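Local coordinates for LAS seventeen-binding protein 3 (Saccharomyces cerevisiae, PDB 1OOT), which interacts with LAS17 and may bind actin filaments and phosphatidylinositol, the chain described here being its SH3 domain, at residues A[4-9]-A[55-60]; A[20-25]-A[50-55]; A[29-34]-A[42-47]. All blocks are in the same frame, centred on the assembly; numbering follows the deposited sequence. Where two conformers were deposited one is given.

Contact 1. Residues A[4-9]-A[55-60]; sequences PKAVAL and NYVELV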
ATOM      1  N   PRO A   4      11.416   0.917   2.108  1.00 20.16           N
ATOM      2  CA  PRO A   4      10.656   0.063   3.003  1.00 17.62           C
ATOM      3  C   PRO A   4       9.710  -0.827   2.215  1.00 14.55           C
ATOM      4  O   PRO A   4       9.333  -0.503   1.084  1.00 16.21           O
ATOM      5  CB  PRO A   4       9.879   1.062   3.879  1.00 22.13           C
ATOM      6  CG  PRO A   4      10.160   2.399   3.359  1.00 22.71           C
ATOM      7  CD  PRO A   4      11.001   2.326   2.193  1.00 23.00           C
ATOM      8  N   LYS A   5       9.457  -2.042   2.737  0.50 12.52           N
ATOM      9  CA  LYS A   5       8.417  -2.986   2.237  0.50  8.78           C
ATOM     10  C   LYS A   5       7.362  -3.151   3.350  0.50 10.74           C
ATOM     11  O   LYS A   5       7.659  -2.898   4.537  0.50 11.04           O
ATOM     12  CB  LYS A   5       8.984  -4.368   1.892  0.50  9.36           C
ATOM     13  CG  LYS A   5       9.560  -4.461   0.476  0.50 12.29           C
ATOM     14  CD  LYS A   5      10.757  -3.594   0.202  0.50 14.39           C
ATOM     15  CE  LYS A   5      11.978  -3.961   1.080  0.50 15.28           C
ATOM     16  NZ  LYS A   5      13.250  -3.277   0.639  0.50 17.23           N
ATOM     17  N   ALA A   6       6.136  -3.518   2.965  1.00 11.91           N
ATOM     18  CA  ALA A   6       5.086  -3.795   3.907  1.00 11.98           C
ATOM     19  C   ALA A   6       4.205  -4.893   3.399  1.00 13.05           C
ATOM     20  O   ALA A   6       4.009  -5.018   2.202  1.00 14.70           O
ATOM     21  CB  ALA A   6       4.256  -2.521   4.164  1.00 13.52           C
ATOM     22  N   VAL A   7       3.704  -5.718   4.315  0.50 12.69           N
ATOM     23  CA  VAL A   7       2.771  -6.804   4.000  0.50 13.83           C
ATOM     24  C   VAL A   7       1.339  -6.295   4.169  0.50 12.85           C
ATOM     25  O   VAL A   7       1.038  -5.647   5.165  0.50 13.96           O
ATOM     26  CB  VAL A   7       3.022  -8.027   4.949  0.50 14.84           C
ATOM     27  CG1 VAL A   7       2.013  -9.105   4.729  0.50 14.13           C
ATOM     28  CG2 VAL A   7       4.432  -8.588   4.783  0.50 18.00           C
ATOM     29  N   ALA A   8       0.443  -6.618   3.237  1.00 11.64           N
ATOM     30  CA  ALA A   8      -0.977  -6.259   3.364  1.00 10.52           C
ATOM     31  C   ALA A   8      -1.697  -7.165   4.347  1.00 10.66           C
ATOM     32  O   ALA A   8      -1.623  -8.395   4.227  1.00 12.13           O
ATOM     33  CB  ALA A   8      -1.655  -6.358   2.018  1.00 12.22           C
ATOM     34  N   LEU A   9      -2.288  -6.552   5.359  1.00 11.80           N
ATOM     35  CA  LEU A   9      -3.049  -7.224   6.371  1.00 13.29           C
ATOM     36  C   LEU A   9      -4.467  -7.490   5.916  1.00 11.50           C
ATOM     37  O   LEU A   9      -5.112  -8.426   6.365  1.00 12.92           O
ATOM     38  CB  LEU A   9      -3.074  -6.386   7.639  1.00 14.07           C
ATOM     39  CG  LEU A   9      -1.749  -6.085   8.302  1.00 14.38           C
ATOM     40  CD1 LEU A   9      -1.899  -5.018   9.418  1.00 20.49           C
ATOM     41  CD2 LEU A   9      -1.080  -7.335   8.780  1.00 18.32           C
ATOM     42  N   ASN A  55      -2.846   2.019   6.938  1.00 11.26           N
ATOM     43  CA  ASN A  55      -3.188   1.152   8.066  1.00 11.74           C
ATOM     44  C   ASN A  55      -3.390  -0.285   7.643  1.00 11.24           C
ATOM     45  O   ASN A  55      -3.292  -1.197   8.470  1.00 12.25           O
ATOM     46  CB  ASN A  55      -4.410   1.683   8.828  1.00 12.81           C
ATOM     47  CG  ASN A  55      -5.560   1.990   7.911  1.00 15.38           C
ATOM     48  OD1 ASN A  55      -5.481   2.923   7.086  1.00 16.08           O
ATOM     49  ND2 ASN A  55      -6.648   1.229   8.046  1.00 16.75           N
ATOM     50  N   TYR A  56      -3.675  -0.495   6.351  1.00 11.04           N
ATOM     51  CA  TYR A  56      -3.871  -1.841   5.829  1.00 12.03           C
ATOM     52  C   TYR A  56      -2.609  -2.693   5.724  1.00 12.29           C
ATOM     53  O   TYR A  56      -2.712  -3.862   5.361  1.00 13.27           O
ATOM     54  CB  TYR A  56      -4.512  -1.808   4.475  1.00 12.05           C
ATOM     55  CG  TYR A  56      -5.959  -1.429   4.326  1.00 16.29           C
ATOM     56  CD1 TYR A  56      -6.586  -0.636   5.202  1.00 23.27           C
ATOM     57  CD2 TYR A  56      -6.714  -2.011   3.329  1.00 20.71           C
ATOM     58  CE1 TYR A  56      -7.935  -0.278   5.033  1.00 21.83           C
ATOM     59  CE2 TYR A  56      -8.040  -1.685   3.153  1.00 21.43           C
ATOM     60  CZ  TYR A  56      -8.615  -0.756   3.966  1.00 20.67           C
ATOM     61  OH  TYR A  56      -9.953  -0.411   3.865  1.00 22.97           O
ATOM     62  N   VAL A  57      -1.443  -2.095   5.958  1.00 12.27           N
ATOM     63  CA  VAL A  57      -0.174  -2.818   5.809  1.00 11.38           C
ATOM     64  C   VAL A  57       0.670  -2.784   7.062  1.00 12.44           C
ATOM     65  O   VAL A  57       0.435  -1.930   7.951  1.00 14.27           O
ATOM     66  CB  VAL A  57       0.654  -2.281   4.619  1.00 12.95           C
ATOM     67  CG1 VAL A  57      -0.193  -2.237   3.350  1.00 13.80           C
ATOM     68  CG2 VAL A  57       1.305  -0.906   4.924  1.00 13.36           C
ATOM     69  N   GLU A  58       1.577  -3.767   7.167  1.00 13.28           N
ATOM     70  CA  GLU A  58       2.491  -3.870   8.294  1.00 14.36           C
ATOM     71  C   GLU A  58       3.912  -3.809   7.721  1.00 16.17           C
ATOM     72  O   GLU A  58       4.274  -4.599   6.890  1.00 14.72           O
ATOM     73  CB  GLU A  58       2.276  -5.155   9.039  1.00 18.80           C
ATOM     74  CG  GLU A  58       3.251  -5.290  10.227  1.00 24.28           C
ATOM     75  CD  GLU A  58       3.044  -6.565  11.017  1.00 35.09           C
ATOM     76  OE1 GLU A  58       1.887  -6.922  11.306  1.00 41.17           O
ATOM     77  OE2 GLU A  58       4.049  -7.209  11.389  1.00 43.31           O
ATOM     78  N   LEU A  59       4.689  -2.839   8.150  1.00 16.71           N
ATOM     79  CA  LEU A  59       6.062  -2.695   7.674  1.00 15.24           C
ATOM     80  C   LEU A  59       6.871  -3.906   8.082  1.00 16.27           C
ATOM     81  O   LEU A  59       6.724  -4.413   9.189  1.00 19.63           O
ATOM     82  CB  LEU A  59       6.723  -1.433   8.227  1.00 18.02           C
ATOM     83  CG  LEU A  59       6.212  -0.164   7.560  1.00 17.59           C
ATOM     84  CD1 LEU A  59       6.567   1.003   8.504  1.00 20.66           C
ATOM     85  CD2 LEU A  59       6.826   0.077   6.295  1.00 20.65           C
ATOM     86  N   VAL A  60       7.682  -4.362   7.125  1.00 17.07           N
ATOM     87  CA  VAL A  60       8.583  -5.476   7.365  1.00 20.17           C
ATOM     88  C   VAL A  60       9.846  -4.902   8.001  1.00 27.70           C
ATOM     89  O   VAL A  60      10.343  -3.837   7.589  1.00 31.36           O
ATOM     90  CB  VAL A  60       8.921  -6.158   6.080  1.00 24.54           C
ATOM     91  CG1 VAL A  60       9.954  -7.284   6.347  1.00 25.41           C
ATOM     92  CG2 VAL A  60       7.690  -6.707   5.455  1.00 24.02           C
ATOM     93  OXT VAL A  60      10.354  -5.530   8.929  1.00 33.04           O
TER
HETATM   94  O   HOH W   1      10.621  -2.228   5.580  1.00 30.34           O
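A6 and V57 meet where the first and last strands of the SH3 barrel, 5-8 and 57-59, run antiparallel and tie the two ends of the domain together. This is the tight side. A6 CB sits 3.4 Å from V57 CG2, closer than carbon atoms usually come. With chi1 at -52°, V57 CG2 takes the crowded position between the backbone N and the carbonyl carbon, which aims it at A6 CB, while CG1 lies beside the backbone N and comes up to the CA of A8. V57 also reaches F22 and I28, so this face of the strand pair looks into the core. L59 continues the same face toward the margin, its CD2 resting against P4 CB.

Backbone bonds fix the register. V7 N donates to E58 O at 2.9 Å, and E58 N returns a bond to V7 O at 2.8 Å. Where the chain leaves the strand, L9 N reaches Y56 O at 2.7 Å.

The opposite face, with V7 and E58, is looser and more open to solvent. V7 CG2 touches V60 CG2 at 3.8 Å, a single methyl meeting. L9 crosses the extended side chain of E58 at a slant, its CD2 3.9 Å from E58 OE1.

The C-terminus is secured by V60 N, which donates to K5 O at 3.0 Å in a nearly straight bond (174°) from above the carbonyl plane. A water then closes the end: it accepts from K5 N and donates to V60 O at 2.6 Å.

Contact 2. Residues A[20-25]-A[50-55]; sequences LPFRKG and GIFPAN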
ATOM      1  N   LEU A  20      -3.751   2.152  -5.452  1.00 13.42           N
ATOM      2  CA  LEU A  20      -3.004   0.919  -5.675  1.00 11.63           C
ATOM      3  C   LEU A  20      -3.809  -0.245  -5.077  1.00 10.97           C
ATOM      4  O   LEU A  20      -3.863  -0.370  -3.865  1.00 13.27           O
ATOM      5  CB  LEU A  20      -1.692   0.978  -4.935  1.00 10.44           C
ATOM      6  CG  LEU A  20      -0.898  -0.305  -5.038  1.00 10.85           C
ATOM      7  CD1 LEU A  20      -0.438  -0.526  -6.454  1.00 12.95           C
ATOM      8  CD2 LEU A  20       0.279  -0.337  -4.031  1.00 12.00           C
ATOM      9  N   PRO A  21      -4.446  -1.103  -5.893  1.00 12.22           N
ATOM     10  CA  PRO A  21      -5.107  -2.292  -5.361  1.00 12.82           C
ATOM     11  C   PRO A  21      -4.076  -3.358  -4.935  1.00 12.45           C
ATOM     12  O   PRO A  21      -2.954  -3.388  -5.456  1.00 14.14           O
ATOM     13  CB  PRO A  21      -5.919  -2.832  -6.547  1.00 16.15           C
ATOM     14  CG  PRO A  21      -5.316  -2.246  -7.739  1.00 18.61           C
ATOM     15  CD  PRO A  21      -4.491  -1.065  -7.367  1.00 15.69           C
ATOM     16  N   PHE A  22      -4.462  -4.170  -3.956  1.00  9.65           N
ATOM     17  CA  PHE A  22      -3.676  -5.310  -3.570  1.00 10.58           C
ATOM     18  C   PHE A  22      -4.533  -6.296  -2.778  1.00 10.44           C
ATOM     19  O   PHE A  22      -5.619  -5.997  -2.303  1.00 12.36           O
ATOM     20  CB  PHE A  22      -2.421  -4.862  -2.770  1.00 11.02           C
ATOM     21  CG  PHE A  22      -2.665  -3.966  -1.623  1.00 10.19           C
ATOM     22  CD1 PHE A  22      -3.217  -4.419  -0.473  1.00 11.26           C
ATOM     23  CD2 PHE A  22      -2.425  -2.606  -1.755  1.00 11.68           C
ATOM     24  CE1 PHE A  22      -3.422  -3.570   0.607  1.00 12.38           C
ATOM     25  CE2 PHE A  22      -2.569  -1.770  -0.651  1.00 12.18           C
ATOM     26  CZ  PHE A  22      -3.112  -2.263   0.504  1.00 11.12           C
ATOM     27  N   ARG A  23      -3.983  -7.496  -2.597  1.00 11.76           N
ATOM     28  CA  ARG A  23      -4.651  -8.518  -1.841  1.00 13.22           C
ATOM     29  C   ARG A  23      -3.916  -8.751  -0.557  1.00 12.34           C
ATOM     30  O   ARG A  23      -2.693  -8.575  -0.481  1.00 13.30           O
ATOM     31  CB  ARG A  23      -4.701  -9.824  -2.642  1.00 18.81           C
ATOM     32  CG  ARG A  23      -5.584  -9.718  -3.854  1.00 26.66           C
ATOM     33  CD  ARG A  23      -7.118  -9.480  -3.551  1.00 35.83           C
ATOM     34  NE  ARG A  23      -7.649 -10.593  -2.740  1.00 42.76           N
ATOM     35  CZ  ARG A  23      -8.916 -10.753  -2.388  1.00 48.36           C
ATOM     36  NH1 ARG A  23      -9.840  -9.846  -2.729  1.00 51.97           N
ATOM     37  NH2 ARG A  23      -9.262 -11.829  -1.669  1.00 51.12           N
ATOM     38  N   LYS A  24      -4.657  -9.192   0.438  1.00 12.75           N
ATOM     39  CA  LYS A  24      -4.095  -9.597   1.694  1.00 13.25           C
ATOM     40  C   LYS A  24      -2.934 -10.531   1.430  1.00 13.26           C
ATOM     41  O   LYS A  24      -3.041 -11.477   0.682  1.00 14.96           O
ATOM     42  CB  LYS A  24      -5.159 -10.303   2.547  1.00 13.03           C
ATOM     43  CG  LYS A  24      -4.653 -10.894   3.846  1.00 14.56           C
ATOM     44  CD  LYS A  24      -5.808 -11.463   4.698  1.00 17.43           C
ATOM     45  CE  LYS A  24      -5.157 -12.251   5.847  1.00 22.78           C
ATOM     46  NZ  LYS A  24      -6.035 -13.126   6.607  1.00 30.75           N
ATOM     47  N   GLY A  25      -1.836 -10.246   2.106  1.00 12.66           N
ATOM     48  CA  GLY A  25      -0.614 -11.027   1.980  1.00 13.79           C
ATOM     49  C   GLY A  25       0.394 -10.498   0.979  1.00 13.30           C
ATOM     50  O   GLY A  25       1.581 -10.890   1.009  1.00 15.50           O
ATOM     51  N   GLY A  50       0.481   3.362  -7.086  1.00 11.37           N
ATOM     52  CA  GLY A  50      -0.583   4.215  -6.615  1.00 12.85           C
ATOM     53  C   GLY A  50      -0.545   4.398  -5.114  1.00 12.88           C
ATOM     54  O   GLY A  50       0.428   4.039  -4.439  1.00 11.98           O
ATOM     55  N   ILE A  51      -1.623   4.967  -4.605  1.00 11.88           N
ATOM     56  CA  ILE A  51      -1.735   5.255  -3.189  1.00 11.78           C
ATOM     57  C   ILE A  51      -2.715   4.316  -2.508  1.00 11.41           C
ATOM     58  O   ILE A  51      -3.609   3.712  -3.136  1.00 11.89           O
ATOM     59  CB  ILE A  51      -2.102   6.712  -2.929  1.00 13.53           C
ATOM     60  CG1 ILE A  51      -3.420   7.094  -3.586  1.00 15.39           C
ATOM     61  CG2 ILE A  51      -0.972   7.600  -3.419  1.00 14.56           C
ATOM     62  CD1 ILE A  51      -3.957   8.497  -3.124  1.00 18.99           C
ATOM     63  N   PHE A  52      -2.520   4.126  -1.236  1.00 10.47           N
ATOM     64  CA  PHE A  52      -3.331   3.186  -0.469  1.00 10.58           C
ATOM     65  C   PHE A  52      -3.376   3.605   1.006  1.00  9.20           C
ATOM     66  O   PHE A  52      -2.441   4.264   1.485  1.00 10.28           O
ATOM     67  CB  PHE A  52      -2.783   1.786  -0.613  1.00 11.63           C
ATOM     68  CG  PHE A  52      -1.376   1.626  -0.045  1.00 11.10           C
ATOM     69  CD1 PHE A  52      -1.204   1.217   1.240  1.00 10.74           C
ATOM     70  CD2 PHE A  52      -0.249   1.970  -0.783  1.00 11.73           C
ATOM     71  CE1 PHE A  52       0.060   1.128   1.792  1.00 10.87           C
ATOM     72  CE2 PHE A  52       1.016   1.907  -0.267  1.00 12.28           C
ATOM     73  CZ  PHE A  52       1.168   1.454   1.033  1.00 11.96           C
ATOM     74  N   PRO A  53      -4.361   3.106   1.750  0.50 10.79           N
ATOM     75  CA  PRO A  53      -4.431   3.409   3.192  0.50 10.56           C
ATOM     76  C   PRO A  53      -3.349   2.636   3.956  0.50 10.35           C
ATOM     77  O   PRO A  53      -3.293   1.393   3.930  0.50 12.90           O
ATOM     78  CB  PRO A  53      -5.817   2.904   3.599  0.50 11.91           C
ATOM     79  CG  PRO A  53      -6.219   1.927   2.551  0.50 10.85           C
ATOM     80  CD  PRO A  53      -5.489   2.275   1.305  0.50 12.55           C
ATOM     81  N   ALA A  54      -2.481   3.378   4.625  1.00 11.22           N
ATOM     82  CA  ALA A  54      -1.335   2.767   5.196  1.00 10.99           C
ATOM     83  C   ALA A  54      -1.687   1.844   6.329  1.00 10.57           C
ATOM     84  O   ALA A  54      -0.877   0.950   6.677  1.00 12.58           O
ATOM     85  CB  ALA A  54      -0.367   3.796   5.658  1.00 12.84           C
ATOM     86  N   ASN A  55      -2.846   2.019   6.938  1.00 11.26           N
ATOM     87  CA  ASN A  55      -3.188   1.152   8.066  1.00 11.74           C
ATOM     88  C   ASN A  55      -3.390  -0.285   7.643  1.00 11.24           C
ATOM     89  O   ASN A  55      -3.292  -1.197   8.470  1.00 12.25           O
ATOM     90  CB  ASN A  55      -4.410   1.683   8.828  1.00 12.81           C
ATOM     91  CG  ASN A  55      -5.560   1.990   7.911  1.00 15.38           C
ATOM     92  OD1 ASN A  55      -5.481   2.923   7.086  1.00 16.08           O
ATOM     93  ND2 ASN A  55      -6.648   1.229   8.046  1.00 16.75           N
TER
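F22 turns the edge of its ring toward the face of F52 in an offset edge-to-face pair, centroids 5.5 Å apart and planes at 82°. F22 belongs to the long loop between strands 5-8 and 27-30, the RT loop of SH3 domains, and F52 to strand 48-53.

F52 can be followed outward. Its CB lies 3.6 Å from F22 CE2, near the plane of the F22 ring. CG is met by the same carbon, F22 CE2, at 3.7 Å. CD1 lies 3.8 Å from F22 CE2, with F22 CZ a little farther, while CD2 meets L20 CD2 at 4.0 Å. At the tip, CZ reaches I30. With chi1 at 63°, CG stands between the backbone N and the carbonyl carbon, which swings the ring inward, with the F22 edge and the L20 methyl both on one side of its plane. An alanine here would keep CB but would probably leave the F22 edge without a ring face to point at, the L20 methyl without its aromatic neighbour, and a gap in the core.

L20 anchors the loop to the strand. L20 N donates to I51 O at 2.8 Å. L20 CB lies 3.6 Å from G50 C. The close approach depends on G50 being a glycine, since a CB there would collide with L20 N. One cost is that L20 O is buried with no hydrogen-bond partner in the model.

L20, F22 and F52 all pack on I28 of strand 27-30. A backbone bond of F52 with W41 holds strand 48-53 beside 40-45, and the loop closes over the core between 48-53 and 27-30.

Contact 3. Residues A[29-34]-A[42-47]; sequences TILKKS and TGRVNG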
ATOM      1  N   THR A  29       6.020  -2.530  -2.166  1.00 10.67           N
ATOM      2  CA  THR A  29       7.216  -1.696  -2.098  1.00 11.02           C
ATOM      3  C   THR A  29       6.731  -0.265  -1.846  1.00 12.01           C
ATOM      4  O   THR A  29       5.915   0.265  -2.612  1.00 12.50           O
ATOM      5  CB  THR A  29       7.949  -1.750  -3.436  1.00 11.19           C
ATOM      6  OG1 THR A  29       8.345  -3.101  -3.678  1.00 13.61           O
ATOM      7  CG2 THR A  29       9.178  -0.867  -3.406  1.00 13.96           C
ATOM      8  N   ILE A  30       7.222   0.341  -0.770  0.50 12.29           N
ATOM      9  CA  ILE A  30       6.823   1.683  -0.355  0.50 11.82           C
ATOM     10  C   ILE A  30       7.705   2.682  -1.111  0.50 12.56           C
ATOM     11  O   ILE A  30       8.942   2.603  -1.123  0.50 14.67           O
ATOM     12  CB  ILE A  30       6.992   1.854   1.157  0.50 10.95           C
ATOM     13  CG1 ILE A  30       6.155   0.856   1.946  0.50 11.86           C
ATOM     14  CG2 ILE A  30       6.675   3.296   1.581  0.50 11.12           C
ATOM     15  CD1 ILE A  30       4.657   0.830   1.691  0.50 13.01           C
ATOM     16  N   LEU A  31       7.050   3.602  -1.791  1.00 13.04           N
ATOM     17  CA  LEU A  31       7.725   4.672  -2.507  1.00 14.24           C
ATOM     18  C   LEU A  31       7.666   6.011  -1.782  1.00 14.55           C
ATOM     19  O   LEU A  31       8.558   6.833  -1.950  1.00 15.68           O
ATOM     20  CB  LEU A  31       7.090   4.808  -3.854  1.00 14.00           C
ATOM     21  CG  LEU A  31       7.097   3.573  -4.753  1.00 15.77           C
ATOM     22  CD1 LEU A  31       6.267   3.735  -5.989  1.00 17.43           C
ATOM     23  CD2 LEU A  31       8.540   3.095  -5.071  1.00 17.98           C
ATOM     24  N   LYS A  32       6.641   6.204  -0.957  1.00 13.41           N
ATOM     25  CA  LYS A  32       6.546   7.404  -0.123  1.00 13.36           C
ATOM     26  C   LYS A  32       5.744   7.058   1.088  1.00 13.01           C
ATOM     27  O   LYS A  32       4.652   6.454   0.982  1.00 14.00           O
ATOM     28  CB  LYS A  32       5.807   8.506  -0.946  1.00 17.77           C
ATOM     29  CG  LYS A  32       5.469   9.798  -0.186  1.00 23.36           C
ATOM     30  CD  LYS A  32       6.622  10.569   0.272  1.00 26.98           C
ATOM     31  CE  LYS A  32       6.211  11.936   1.039  1.00 26.64           C
ATOM     32  NZ  LYS A  32       5.344  11.801   2.391  1.00 21.26           N
ATOM     33  N   LYS A  33       6.260   7.428   2.258  1.00 14.86           N
ATOM     34  CA  LYS A  33       5.500   7.271   3.472  1.00 15.36           C
ATOM     35  C   LYS A  33       5.450   8.587   4.223  1.00 14.97           C
ATOM     36  O   LYS A  33       6.280   9.466   3.988  1.00 19.37           O
ATOM     37  CB  LYS A  33       5.994   6.132   4.332  1.00 19.71           C
ATOM     38  CG  LYS A  33       7.401   6.203   4.719  1.00 22.56           C
ATOM     39  CD  LYS A  33       7.777   5.001   5.608  1.00 26.02           C
ATOM     40  CE  LYS A  33       7.061   4.986   6.956  1.00 31.84           C
ATOM     41  NZ  LYS A  33       7.320   6.221   7.852  1.00 36.70           N
ATOM     42  N   SER A  34       4.498   8.695   5.127  1.00 14.74           N
ATOM     43  CA  SER A  34       4.386   9.838   6.024  1.00 14.67           C
ATOM     44  C   SER A  34       4.647   9.390   7.415  1.00 14.08           C
ATOM     45  O   SER A  34       4.991   8.233   7.635  1.00 17.03           O
ATOM     46  CB  SER A  34       2.967  10.323   5.959  1.00 13.70           C
ATOM     47  OG  SER A  34       2.119   9.428   6.659  1.00 13.11           O
ATOM     48  N   THR A  42       2.281   5.793  -0.707  1.00 11.39           N
ATOM     49  CA  THR A  42       2.476   5.508  -2.117  1.00 10.29           C
ATOM     50  C   THR A  42       3.314   4.270  -2.268  1.00 11.15           C
ATOM     51  O   THR A  42       4.318   4.115  -1.585  1.00 12.01           O
ATOM     52  CB  THR A  42       3.160   6.632  -2.850  1.00 12.33           C
ATOM     53  OG1 THR A  42       2.499   7.883  -2.559  1.00 14.56           O
ATOM     54  CG2 THR A  42       3.104   6.473  -4.366  1.00 16.45           C
ATOM     55  N   GLY A  43       2.888   3.377  -3.142  1.00 10.72           N
ATOM     56  CA  GLY A  43       3.595   2.113  -3.317  1.00 11.54           C
ATOM     57  C   GLY A  43       3.378   1.464  -4.660  1.00 12.10           C
ATOM     58  O   GLY A  43       2.746   2.044  -5.527  1.00 12.27           O
ATOM     59  N   ARG A  44       3.943   0.258  -4.811  1.00 11.34           N
ATOM     60  CA  ARG A  44       3.732  -0.490  -6.023  1.00 11.53           C
ATOM     61  C   ARG A  44       3.745  -1.962  -5.708  1.00 10.85           C
ATOM     62  O   ARG A  44       4.439  -2.416  -4.765  1.00 11.97           O
ATOM     63  CB  ARG A  44       4.816  -0.175  -7.028  1.00 11.47           C
ATOM     64  CG  ARG A  44       6.220  -0.502  -6.598  1.00 11.38           C
ATOM     65  CD  ARG A  44       7.264  -0.020  -7.613  1.00 12.89           C
ATOM     66  NE  ARG A  44       8.574  -0.565  -7.276  1.00 15.75           N
ATOM     67  CZ  ARG A  44       9.739   0.023  -7.465  1.00 15.98           C
ATOM     68  NH1 ARG A  44       9.802   1.212  -7.997  1.00 19.96           N
ATOM     69  NH2 ARG A  44      10.861  -0.628  -7.108  1.00 18.82           N
ATOM     70  N   VAL A  45       2.949  -2.691  -6.499  1.00 10.29           N
ATOM     71  CA  VAL A  45       2.932  -4.151  -6.472  1.00 10.45           C
ATOM     72  C   VAL A  45       2.138  -4.590  -7.668  1.00  9.74           C
ATOM     73  O   VAL A  45       1.265  -3.897  -8.135  1.00 12.63           O
ATOM     74  CB  VAL A  45       2.363  -4.694  -5.131  1.00 12.07           C
ATOM     75  CG1 VAL A  45       0.863  -4.388  -4.951  1.00 15.38           C
ATOM     76  CG2 VAL A  45       2.587  -6.209  -4.999  1.00 12.02           C
ATOM     77  N   ASN A  46       2.447  -5.752  -8.178  1.00 12.16           N
ATOM     78  CA  ASN A  46       1.741  -6.402  -9.282  1.00 13.67           C
ATOM     79  C   ASN A  46       1.789  -5.639 -10.595  1.00 11.97           C
ATOM     80  O   ASN A  46       0.918  -5.836 -11.488  1.00 16.12           O
ATOM     81  CB  ASN A  46       0.267  -6.660  -8.912  1.00 14.54           C
ATOM     82  CG  ASN A  46       0.096  -7.617  -7.744  1.00 14.60           C
ATOM     83  OD1 ASN A  46       0.735  -8.666  -7.695  1.00 17.30           O
ATOM     84  ND2 ASN A  46      -0.770  -7.237  -6.775  1.00 19.17           N
ATOM     85  N   GLY A  47       2.804  -4.785 -10.735  1.00 11.97           N
ATOM     86  CA  GLY A  47       2.960  -3.952 -11.903  1.00 11.79           C
ATOM     87  C   GLY A  47       2.131  -2.671 -11.896  1.00 11.43           C
ATOM     88  O   GLY A  47       2.089  -1.977 -12.918  1.00 14.86           O
TER
HETATM   89  O   HOH W   2       8.473  -3.282  -6.429  1.00 21.07           O
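T42 O is gripped by two consecutive amides of the opposite strand, L31 N at 2.8 Å and K32 N at 3.2 Å, both arriving from the same face of its carbonyl plane. Two amides sharing one acceptor mark a classic beta bulge, with L31 and K32 both facing T42. T42 N completes the pairing by donating to K32 O at 3.0 Å, an almost straight bond (174°).

Beyond the bulge the register is regular: T29 and R44 exchange backbone bonds. Between T42 and R44, G43 passes so near T29 O that a CB would clash. R44 extends from CG to NE across T29, its CG 3.8 Å from T29 CB. L31 CD2 lies over one face of the guanidinium, 3.7 Å from R44 NH1. At the edge, in the guanidinium plane, a water accepts from R44 NE at 2.8 Å and is also hydrogen-bonded to T29 OG1, linking the two side chains.

On the other face I30 turns inward to F52. The whole is a bulged antiparallel hairpin of strands 27-30 and 40-45, whose connection corresponds to the n-Src loop of SH3 domains.

How the contacts relate
The three contacts lie 9 to 10 Å apart, centre to centre, in one small barrel. Along the chain, contact 1 joins the two ends; within its span contact 2 links the RT loop to strand 48-53, and contact 3 is innermost. The antiparallel sheet runs 48-53, 40-45, 27-30, 5-8, 57-59, so contact 3 occupies its middle and contact 1 one border. Contact 2 reaches the other border. Backbone bonds connect them: P4 O to I30 N, A8 O to G25 N, and G50 O to G43 N. This small barrel carries the RT and n-Src loops, between which SH3 domains typically take proline-rich ligands.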